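Local coordinates for alpha-rhamnosidase (Dictyoglomus thermophilum, PDB 6I60), which probably hydrolyses terminal non-reducing alpha-L-rhamnose residues from alpha-L-rhamnosides, at residues H301-D306 with E428-Y433; Y366-N371 with R437-L442; T373-I378 with K456-A461. All coordinates share one frame; numbering follows the deposited sequence.

Overall arrangement
The three contacts show how neighbouring beta elements can be joined by different chemistry. All are buried, but contact 3 lies nearest the centre of the chain, its own centre about 17 Å from it, against about 24 Å for contact 1 and 26 Å for contact 2. Contacts 2 and 3 both pair antiparallel strands within the concanavalin-like region, and Ile376 packs against Phe368 and Val439 between them. Contact 1 instead ties a loop of that region to a strand of the N-terminal region, using a carboxylate on backbone amides. Contact 2 adds a salt bridge to its ladder, contact 3 a CH-pi contact. Glu428, from the loop of contact 1, forms a salt bridge with Lys456 of contact 3.

Contact 1: residues H301-D306 with E428-Y433; sequences HGEIYD and EPRFTY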
loop_
_atom_site.group_PDB
_atom_site.type_symbol
_atom_site.label_atom_id
_atom_site.label_comp_id
_atom_site.label_asym_id
_atom_site.label_seq_id
_atom_site.Cartn_x
_atom_site.Cartn_y
_atom_site.Cartn_z
ATOM N N HIS A 301 2.479 -10.227 -20.357
ATOM C CA HIS A 301 3.265 -10.981 -21.321
ATOM C C HIS A 301 4.613 -10.361 -21.658
ATOM O O HIS A 301 5.417 -11.010 -22.336
ATOM C CB HIS A 301 2.458 -11.169 -22.611
ATOM C CG HIS A 301 1.069 -11.673 -22.379
ATOM N ND1 HIS A 301 0.806 -12.939 -21.903
ATOM C CD2 HIS A 301 -0.136 -11.077 -22.548
ATOM C CE1 HIS A 301 -0.500 -13.105 -21.793
ATOM N NE2 HIS A 301 -1.094 -11.990 -22.179
ATOM N N GLY A 302 4.887 -9.141 -21.217
ATOM C CA GLY A 302 6.191 -8.546 -21.418
ATOM C C GLY A 302 6.209 -7.526 -22.537
ATOM O O GLY A 302 5.179 -7.054 -23.027
ATOM N N GLU A 303 7.430 -7.184 -22.947
ATOM C CA GLU A 303 7.659 -6.143 -23.938
ATOM C C GLU A 303 8.745 -6.595 -24.902
ATOM O O GLU A 303 9.695 -7.276 -24.504
ATOM C CB GLU A 303 8.049 -4.815 -23.261
ATOM C CG GLU A 303 9.005 -3.932 -24.054
ATOM C CD GLU A 303 9.810 -2.995 -23.167
ATOM O OE1 GLU A 303 9.207 -2.348 -22.285
ATOM O OE2 GLU A 303 11.044 -2.905 -23.350
ATOM N N ILE A 304 8.593 -6.224 -26.172
ATOM C CA ILE A 304 9.567 -6.522 -27.215
ATOM C C ILE A 304 10.184 -5.212 -27.685
ATOM O O ILE A 304 9.462 -4.273 -28.042
ATOM C CB ILE A 304 8.920 -7.280 -28.386
ATOM C CG1 ILE A 304 8.367 -8.624 -27.911
ATOM C CG2 ILE A 304 9.918 -7.477 -29.512
ATOM C CD1 ILE A 304 7.072 -9.009 -28.576
ATOM N N TYR A 305 11.515 -5.150 -27.687
ATOM C CA TYR A 305 12.263 -3.956 -28.074
ATOM C C TYR A 305 13.185 -4.314 -29.233
ATOM O O TYR A 305 14.180 -5.022 -29.045
ATOM C CB TYR A 305 13.058 -3.407 -26.891
ATOM C CG TYR A 305 13.657 -2.031 -27.108
ATOM C CD1 TYR A 305 14.811 -1.861 -27.865
ATOM C CD2 TYR A 305 13.077 -0.905 -26.539
ATOM C CE1 TYR A 305 15.360 -0.609 -28.058
ATOM C CE2 TYR A 305 13.620 0.351 -26.726
ATOM C CZ TYR A 305 14.763 0.493 -27.486
ATOM O OH TYR A 305 15.309 1.742 -27.678
ATOM N N ASP A 306 12.864 -3.817 -30.425
ATOM C CA ASP A 306 13.672 -4.050 -31.621
ATOM C C ASP A 306 14.582 -2.842 -31.813
ATOM O O ASP A 306 14.135 -1.776 -32.244
ATOM C CB ASP A 306 12.788 -4.285 -32.841
ATOM C CG ASP A 306 13.565 -4.817 -34.032
ATOM O OD1 ASP A 306 12.977 -5.558 -34.848
ATOM O OD2 ASP A 306 14.766 -4.491 -34.153
ATOM N N GLU A 428 16.214 -2.385 -20.633
ATOM C CA GLU A 428 15.255 -2.673 -19.579
ATOM C C GLU A 428 13.848 -2.472 -20.126
ATOM O O GLU A 428 13.605 -1.525 -20.886
ATOM C CB GLU A 428 15.451 -1.776 -18.344
ATOM C CG GLU A 428 16.858 -1.243 -18.133
ATOM C CD GLU A 428 16.946 -0.306 -16.939
ATOM O OE1 GLU A 428 17.726 0.670 -17.000
ATOM O OE2 GLU A 428 16.231 -0.539 -15.940
ATOM N N PRO A 429 12.908 -3.343 -19.772
ATOM C CA PRO A 429 11.517 -3.121 -20.177
ATOM C C PRO A 429 10.927 -1.910 -19.470
ATOM O O PRO A 429 11.286 -1.585 -18.334
ATOM C CB PRO A 429 10.808 -4.414 -19.753
ATOM C CG PRO A 429 11.903 -5.411 -19.526
ATOM C CD PRO A 429 13.083 -4.621 -19.068
ATOM N N ARG A 430 10.008 -1.237 -20.163
ATOM C CA ARG A 430 9.402 -0.012 -19.663
ATOM C C ARG A 430 7.889 -0.075 -19.520
ATOM O O ARG A 430 7.321 0.779 -18.830
ATOM C CB ARG A 430 9.751 1.169 -20.584
ATOM C CG ARG A 430 9.589 0.841 -22.053
ATOM C CD ARG A 430 9.544 2.089 -22.921
ATOM N NE ARG A 430 10.814 2.815 -22.948
ATOM C CZ ARG A 430 11.950 2.345 -23.459
ATOM N NH1 ARG A 430 12.005 1.132 -23.993
ATOM N NH2 ARG A 430 13.042 3.096 -23.434
ATOM N N PHE A 431 7.223 -1.047 -20.140
ATOM C CA PHE A 431 5.768 -1.126 -20.142
ATOM C C PHE A 431 5.269 -2.467 -19.611
ATOM O O PHE A 431 4.231 -2.966 -20.049
ATOM C CB PHE A 431 5.218 -0.868 -21.545
ATOM C CG PHE A 431 5.433 0.537 -22.033
ATOM C CD1 PHE A 431 5.187 1.618 -21.201
ATOM C CD2 PHE A 431 5.880 0.777 -23.322
ATOM C CE1 PHE A 431 5.384 2.914 -21.647
ATOM C CE2 PHE A 431 6.077 2.071 -23.775
ATOM C CZ PHE A 431 5.829 3.141 -22.935
ATOM N N THR A 432 5.996 -3.054 -18.665
ATOM C CA THR A 432 5.618 -4.337 -18.087
ATOM C C THR A 432 6.360 -4.521 -16.771
ATOM O O THR A 432 7.265 -3.753 -16.431
ATOM C CB THR A 432 5.922 -5.496 -19.042
ATOM O OG1 THR A 432 5.654 -6.744 -18.389
ATOM C CG2 THR A 432 7.380 -5.460 -19.465
ATOM N N TYR A 433 5.963 -5.554 -16.033
ATOM C CA TYR A 433 6.686 -5.967 -14.840
ATOM C C TYR A 433 6.349 -7.421 -14.548
ATOM O O TYR A 433 5.275 -7.908 -14.910
ATOM C CB TYR A 433 6.365 -5.066 -13.637
ATOM C CG TYR A 433 5.057 -5.357 -12.930
ATOM C CD1 TYR A 433 5.015 -6.195 -11.824
ATOM C CD2 TYR A 433 3.871 -4.770 -13.352
ATOM C CE1 TYR A 433 3.828 -6.455 -11.169
ATOM C CE2 TYR A 433 2.676 -5.024 -12.700
ATOM C CZ TYR A 433 2.662 -5.866 -11.609
ATOM O OH TYR A 433 1.480 -6.126 -10.953
#
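The loop joining strands 425-427 and 434-436 meets strand 302-306 chiefly through the Glu303 carboxylate, with Glu303 OE1 accepting the backbone amides of two successive loop residues, Arg430 and Phe431. The bond from Arg430 N to Glu303 OE1 is nearly straight (169° at the hydrogen) and meets the oxygen on its syn side, 15° out of the carboxylate plane; its modelled length is doubtfully short. Phe431 N approaches Glu303 OE1 at 3.2 Å, almost in line with the C-O bond. Two donors from different directions probably limit how far the carboxylate can turn, and both amides find their acceptor in this one oxygen. Pro429 CB lies 3.6 Å from Glu303 OE1 and helps to enclose that oxygen.

Toward the start of the strand, Thr432 CG2 packs alongside Glu303 CB at 3.9 Å, while Thr432 OG1 stands 3.6 Å from Gly302 CA. The backbone angles of Gly302 would jam a side chain against the preceding carbonyl.

At the other end, the bend of Arg430 at chi3 (67°) brings NH1 to the edge of the Tyr305 ring, 3.3 Å from Tyr305 CE2 and near the ring plane. The guanidinium thus borders the ring without covering its face, and its NE is taken by a salt bridge to Glu203. A strand carboxylate accepting two consecutive loop amides thus joins the N-terminal and concanavalin-like regions of this multidomain bacterial alpha-L-rhamnosidase.

Contact 2: residues Y366-N371 with R437-L442; sequences YDFGQN and RYVEIL
With CG anti to the backbone N in both Asp367 (chi1 180°) and Arg437 (chi1 -175°), and the arginine chain extended as far as NE, the two side chains meet at one oxygen. Arg437 NE donates to the syn lone pair of Asp367 OD1 at 3.0 Å, close to the guanidinium plane, which makes a salt bridge through a single nitrogen. The same OD1 accepts Gly369 N at 2.9 Å from above the carboxylate plane, closing an Asx turn. Gly369 backbone atoms lie over one face of the guanidinium and the Tyr438 hydroxyl over the other. The Tyr438 ring runs beside the carboxylate, pointing the same way, with its CE2 3.3 Å from Asp367 OD1.

A leucine in place of Arg437 would probably leave the Asp367 carboxylate without its charged mate, held across the turn by the Gly369 amide.

Behind this cluster the strands pair antiparallel. Tyr366 and Val439 form a hydrogen-bonded pair, Tyr366 N reaching Val439 O at 2.7 Å, and Phe368 N adds a bond to Arg437 O at 3.0 Å. On the face carrying Tyr366 and Val439 the packing is apolar, with Ile441 CD1 3.5 Å from Tyr366 CE1. Strand 438-442 is flanked on its other edge by strand 388-394, where Arg437 and Tyr438 both face Ala394 in a classic beta bulge. Strand 355-357 borders strand 363-368, and Tyr366, Phe368 and Ile441 pack on Ile453 of strand 453-458.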
loop_
_atom_site.group_PDB
_atom_site.type_symbol
_atom_site.label_atom_id
_atom_site.label_comp_id
_atom_site.label_asym_id
_atom_site.label_seq_id
_atom_site.Cartn_x
_atom_site.Cartn_y
_atom_site.Cartn_z
ATOM N N TYR A 366 19.666 -17.430 -14.057
ATOM C CA TYR A 366 20.130 -16.628 -12.936
ATOM C C TYR A 366 19.202 -16.805 -11.743
ATOM O O TYR A 366 17.992 -16.985 -11.898
ATOM C CB TYR A 366 20.201 -15.146 -13.311
ATOM C CG TYR A 366 21.375 -14.791 -14.190
ATOM C CD1 TYR A 366 21.332 -15.008 -15.561
ATOM C CD2 TYR A 366 22.527 -14.238 -13.651
ATOM C CE1 TYR A 366 22.404 -14.684 -16.369
ATOM C CE2 TYR A 366 23.603 -13.910 -14.449
ATOM C CZ TYR A 366 23.536 -14.134 -15.808
ATOM O OH TYR A 366 24.605 -13.809 -16.608
ATOM N N ASP A 367 19.780 -16.753 -10.548
ATOM C CA ASP A 367 19.027 -16.804 -9.301
ATOM C C ASP A 367 19.350 -15.554 -8.498
ATOM O O ASP A 367 20.522 -15.276 -8.219
ATOM C CB ASP A 367 19.360 -18.066 -8.502
ATOM C CG ASP A 367 18.591 -18.147 -7.195
ATOM O OD1 ASP A 367 17.634 -17.365 -7.016
ATOM O OD2 ASP A 367 18.943 -18.995 -6.347
ATOM N N PHE A 368 18.318 -14.800 -8.135
ATOM C CA PHE A 368 18.499 -13.581 -7.360
ATOM C C PHE A 368 18.403 -13.811 -5.858
ATOM O O PHE A 368 18.637 -12.872 -5.090
ATOM C CB PHE A 368 17.471 -12.530 -7.786
ATOM C CG PHE A 368 17.852 -11.782 -9.028
ATOM C CD1 PHE A 368 18.805 -10.780 -8.984
ATOM C CD2 PHE A 368 17.260 -12.084 -10.243
ATOM C CE1 PHE A 368 19.158 -10.088 -10.126
ATOM C CE2 PHE A 368 17.609 -11.395 -11.389
ATOM C CZ PHE A 368 18.559 -10.396 -11.330
ATOM N N GLY A 369 18.066 -15.025 -5.425
ATOM C CA GLY A 369 17.955 -15.337 -4.016
ATOM C C GLY A 369 16.732 -14.784 -3.320
ATOM O O GLY A 369 16.607 -14.952 -2.101
ATOM N N GLN A 370 15.824 -14.138 -4.047
ATOM C CA GLN A 370 14.649 -13.535 -3.437
ATOM C C GLN A 370 13.579 -13.367 -4.504
ATOM O O GLN A 370 13.875 -12.947 -5.626
ATOM C CB GLN A 370 14.990 -12.183 -2.796
ATOM C CG GLN A 370 13.782 -11.342 -2.409
ATOM C CD GLN A 370 13.124 -11.826 -1.136
ATOM O OE1 GLN A 370 13.796 -12.101 -0.141
ATOM N NE2 GLN A 370 11.800 -11.941 -1.159
ATOM N N ASN A 371 12.343 -13.713 -4.150
ATOM C CA ASN A 371 11.196 -13.501 -5.024
ATOM C C ASN A 371 10.766 -12.042 -4.917
ATOM O O ASN A 371 10.205 -11.624 -3.897
ATOM C CB ASN A 371 10.060 -14.444 -4.638
ATOM C CG ASN A 371 8.988 -14.540 -5.703
ATOM O OD1 ASN A 371 8.896 -13.692 -6.591
ATOM N ND2 ASN A 371 8.163 -15.574 -5.615
ATOM N N ARG A 437 11.905 -14.909 -9.030
ATOM C CA ARG A 437 13.182 -15.066 -8.353
ATOM C C ARG A 437 14.299 -15.467 -9.297
ATOM O O ARG A 437 15.454 -15.108 -9.058
ATOM C CB ARG A 437 13.072 -16.113 -7.232
ATOM C CG ARG A 437 14.323 -16.261 -6.381
ATOM C CD ARG A 437 14.254 -17.508 -5.513
ATOM N NE ARG A 437 15.552 -17.852 -4.941
ATOM C CZ ARG A 437 15.716 -18.561 -3.828
ATOM N NH1 ARG A 437 14.660 -19.006 -3.160
ATOM N NH2 ARG A 437 16.937 -18.825 -3.381
ATOM N N TYR A 438 13.978 -16.179 -10.374
ATOM C CA TYR A 438 14.947 -16.668 -11.338
ATOM C C TYR A 438 14.684 -16.041 -12.700
ATOM O O TYR A 438 13.581 -15.569 -12.992
ATOM C CB TYR A 438 14.903 -18.201 -11.445
ATOM C CG TYR A 438 14.834 -18.909 -10.107
ATOM C CD1 TYR A 438 13.612 -19.159 -9.492
ATOM C CD2 TYR A 438 15.990 -19.328 -9.459
ATOM C CE1 TYR A 438 13.544 -19.803 -8.270
ATOM C CE2 TYR A 438 15.931 -19.974 -8.236
ATOM C CZ TYR A 438 14.704 -20.209 -7.646
ATOM O OH TYR A 438 14.632 -20.852 -6.430
ATOM N N VAL A 439 15.718 -16.046 -13.537
ATOM C CA VAL A 439 15.666 -15.442 -14.862
ATOM C C VAL A 439 16.385 -16.364 -15.835
ATOM O O VAL A 439 17.504 -16.810 -15.560
ATOM C CB VAL A 439 16.303 -14.037 -14.873
ATOM C CG1 VAL A 439 16.833 -13.691 -16.255
ATOM C CG2 VAL A 439 15.297 -12.995 -14.410
ATOM N N GLU A 440 15.745 -16.658 -16.963
ATOM C CA GLU A 440 16.340 -17.455 -18.026
ATOM C C GLU A 440 16.580 -16.570 -19.241
ATOM O O GLU A 440 15.681 -15.836 -19.664
ATOM C CB GLU A 440 15.442 -18.636 -18.398
ATOM C CG GLU A 440 15.815 -19.297 -19.713
ATOM C CD GLU A 440 14.725 -20.203 -20.240
ATOM O OE1 GLU A 440 14.413 -21.209 -19.567
ATOM O OE2 GLU A 440 14.180 -19.912 -21.326
ATOM N N ILE A 441 17.785 -16.638 -19.798
ATOM C CA ILE A 441 18.164 -15.848 -20.965
ATOM C C ILE A 441 18.658 -16.797 -22.046
ATOM O O ILE A 441 19.605 -17.561 -21.825
ATOM C CB ILE A 441 19.235 -14.800 -20.629
ATOM C CG1 ILE A 441 18.751 -13.890 -19.501
ATOM C CG2 ILE A 441 19.590 -13.982 -21.867
ATOM C CD1 ILE A 441 19.808 -13.605 -18.471
ATOM N N LEU A 442 18.021 -16.745 -23.212
ATOM C CA LEU A 442 18.416 -17.539 -24.365
ATOM C C LEU A 442 18.824 -16.601 -25.488
ATOM O O LEU A 442 18.125 -15.622 -25.769
ATOM C CB LEU A 442 17.280 -18.459 -24.822
ATOM C CG LEU A 442 17.577 -19.307 -26.061
ATOM C CD1 LEU A 442 17.952 -20.729 -25.662
ATOM C CD2 LEU A 442 16.397 -19.306 -27.026
#

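Contact 3: residues T373-I378 with K456-A461; sequences TGWIKI and KVVHTA
Lys456 pairs with Trp375 through two backbone bonds, Lys456 N to Trp375 O at 2.7 Å and Trp375 N to Lys456 O at 3.2 Å, an antiparallel hydrogen-bonded pair. Its CB and CG lie beside the pyrrole part of the indole, CB 3.7 Å from Trp375 NE1. That NE1 makes a weak hydrogen bond to Glu428, which also takes Lys456 NZ in a salt bridge. Lys377 runs on the same side but has its own acid, Glu454.

Val457 points its CB away from the partner segment, its side chain packing on Thr348 of strand 345-351, and offers its CA to Thr373 O in a CA-H...O contact of 3.3 Å. Opposite it sits Gly374, where any side chain would collide with Lys456 O and Val458 N.

At Val458 two further bonds join the segments: its N donates to Thr373 O at 2.9 Å, and its O receives Thr373 OG1 at 3.2 Å, so the threonine grips the residue by backbone and hydroxyl alike. With CG2 anti to the carbonyl carbon and CG1 anti to N (chi1 169°), the isopropyl group presents CG2 to the indole. That methyl stands 3.6 Å from the centroid of the six-membered ring of Trp375, only 11° off the ring normal, a CH-pi contact. At His459 the chain turns a corner, its side chain packing on Leu487 of helix 473-488. Backbone bonds therefore set the register, the methyl holds one face of the indole, and the lysine charge is probably balanced by Glu428.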
loop_
_atom_site.group_PDB
_atom_site.type_symbol
_atom_site.label_atom_id
_atom_site.label_comp_id
_atom_site.label_asym_id
_atom_site.label_seq_id
_atom_site.Cartn_x
_atom_site.Cartn_y
_atom_site.Cartn_z
ATOM N N THR A 373 9.709 -8.179 -7.441
ATOM C CA THR A 373 8.897 -7.705 -8.551
ATOM C C THR A 373 9.647 -6.640 -9.335
ATOM O O THR A 373 10.463 -5.894 -8.787
ATOM C CB THR A 373 7.561 -7.131 -8.074
ATOM O OG1 THR A 373 7.787 -6.224 -6.988
ATOM C CG2 THR A 373 6.658 -8.243 -7.610
ATOM N N GLY A 374 9.343 -6.571 -10.629
ATOM C CA GLY A 374 9.984 -5.619 -11.509
ATOM C C GLY A 374 10.497 -6.254 -12.783
ATOM O O GLY A 374 9.822 -7.094 -13.386
ATOM N N TRP A 375 11.693 -5.856 -13.202
ATOM C CA TRP A 375 12.300 -6.379 -14.414
ATOM C C TRP A 375 13.805 -6.460 -14.195
ATOM O O TRP A 375 14.303 -6.244 -13.087
ATOM C CB TRP A 375 11.934 -5.507 -15.622
ATOM C CG TRP A 375 12.242 -4.051 -15.431
ATOM C CD1 TRP A 375 13.471 -3.459 -15.480
ATOM C CD2 TRP A 375 11.303 -3.002 -15.167
ATOM N NE1 TRP A 375 13.355 -2.108 -15.260
ATOM C CE2 TRP A 375 12.034 -1.802 -15.066
ATOM C CE3 TRP A 375 9.915 -2.961 -15.006
ATOM C CZ2 TRP A 375 11.425 -0.576 -14.812
ATOM C CZ3 TRP A 375 9.312 -1.742 -14.754
ATOM C CH2 TRP A 375 10.066 -0.566 -14.659
ATOM N N ILE A 376 14.537 -6.774 -15.262
ATOM C CA ILE A 376 15.988 -6.850 -15.209
ATOM C C ILE A 376 16.566 -5.953 -16.293
ATOM O O ILE A 376 15.886 -5.564 -17.245
ATOM C CB ILE A 376 16.510 -8.295 -15.367
ATOM C CG1 ILE A 376 16.255 -8.807 -16.784
ATOM C CG2 ILE A 376 15.869 -9.221 -14.342
ATOM C CD1 ILE A 376 17.372 -9.667 -17.313
ATOM N N LYS A 377 17.840 -5.612 -16.126
ATOM C CA LYS A 377 18.604 -4.880 -17.125
ATOM C C LYS A 377 19.742 -5.766 -17.604
ATOM O O LYS A 377 20.497 -6.305 -16.787
ATOM C CB LYS A 377 19.151 -3.568 -16.559
ATOM C CG LYS A 377 20.144 -2.874 -17.476
ATOM C CD LYS A 377 20.487 -1.486 -16.972
ATOM C CE LYS A 377 21.989 -1.280 -16.921
ATOM N NZ LYS A 377 22.549 -1.621 -15.588
ATOM N N ILE A 378 19.857 -5.924 -18.918
ATOM C CA ILE A 378 20.871 -6.785 -19.512
ATOM C C ILE A 378 21.912 -5.919 -20.206
ATOM O O ILE A 378 21.608 -4.846 -20.739
ATOM C CB ILE A 378 20.248 -7.810 -20.489
ATOM C CG1 ILE A 378 21.242 -8.930 -20.804
ATOM C CG2 ILE A 378 19.766 -7.131 -21.769
ATOM C CD1 ILE A 378 20.683 -9.998 -21.718
ATOM N N LYS A 456 15.913 -5.079 -11.240
ATOM C CA LYS A 456 15.298 -3.810 -10.861
ATOM C C LYS A 456 14.044 -4.104 -10.046
ATOM O O LYS A 456 13.079 -4.675 -10.566
ATOM C CB LYS A 456 14.975 -2.972 -12.098
ATOM C CG LYS A 456 16.201 -2.545 -12.898
ATOM C CD LYS A 456 17.149 -1.694 -12.059
ATOM C CE LYS A 456 18.298 -1.150 -12.896
ATOM N NZ LYS A 456 17.973 0.185 -13.473
ATOM N N VAL A 457 14.065 -3.724 -8.771
ATOM C CA VAL A 457 12.902 -3.874 -7.902
ATOM C C VAL A 457 11.947 -2.719 -8.177
ATOM O O VAL A 457 12.316 -1.548 -8.038
ATOM C CB VAL A 457 13.316 -3.913 -6.423
ATOM C CG1 VAL A 457 12.107 -4.149 -5.540
ATOM C CG2 VAL A 457 14.358 -4.995 -6.197
ATOM N N VAL A 458 10.721 -3.045 -8.575
ATOM C CA VAL A 458 9.760 -2.055 -9.044
ATOM C C VAL A 458 8.447 -2.261 -8.303
ATOM O O VAL A 458 7.853 -3.343 -8.379
ATOM C CB VAL A 458 9.542 -2.147 -10.563
ATOM C CG1 VAL A 458 8.346 -1.308 -10.981
ATOM C CG2 VAL A 458 10.796 -1.715 -11.309
ATOM N N HIS A 459 7.997 -1.228 -7.596
ATOM C CA HIS A 459 6.715 -1.229 -6.896
ATOM C C HIS A 459 6.450 0.190 -6.400
ATOM O O HIS A 459 7.251 1.103 -6.615
ATOM C CB HIS A 459 6.697 -2.233 -5.742
ATOM C CG HIS A 459 7.805 -2.040 -4.754
ATOM N ND1 HIS A 459 8.964 -2.787 -4.781
ATOM C CD2 HIS A 459 7.932 -1.187 -3.710
ATOM C CE1 HIS A 459 9.756 -2.402 -3.796
ATOM N NE2 HIS A 459 9.153 -1.433 -3.131
ATOM N N THR A 460 5.307 0.364 -5.735
ATOM C CA THR A 460 4.946 1.645 -5.137
ATOM C C THR A 460 5.977 2.047 -4.090
ATOM O O THR A 460 6.107 1.390 -3.052
ATOM C CB THR A 460 3.548 1.576 -4.513
ATOM O OG1 THR A 460 2.571 1.397 -5.546
ATOM C CG2 THR A 460 3.236 2.854 -3.749
ATOM N N ALA A 461 6.715 3.124 -4.355
ATOM C CA ALA A 461 7.810 3.534 -3.484
ATOM C C ALA A 461 7.299 4.095 -2.163
ATOM O O ALA A 461 7.330 5.309 -1.945
ATOM C CB ALA A 461 8.692 4.565 -4.190
#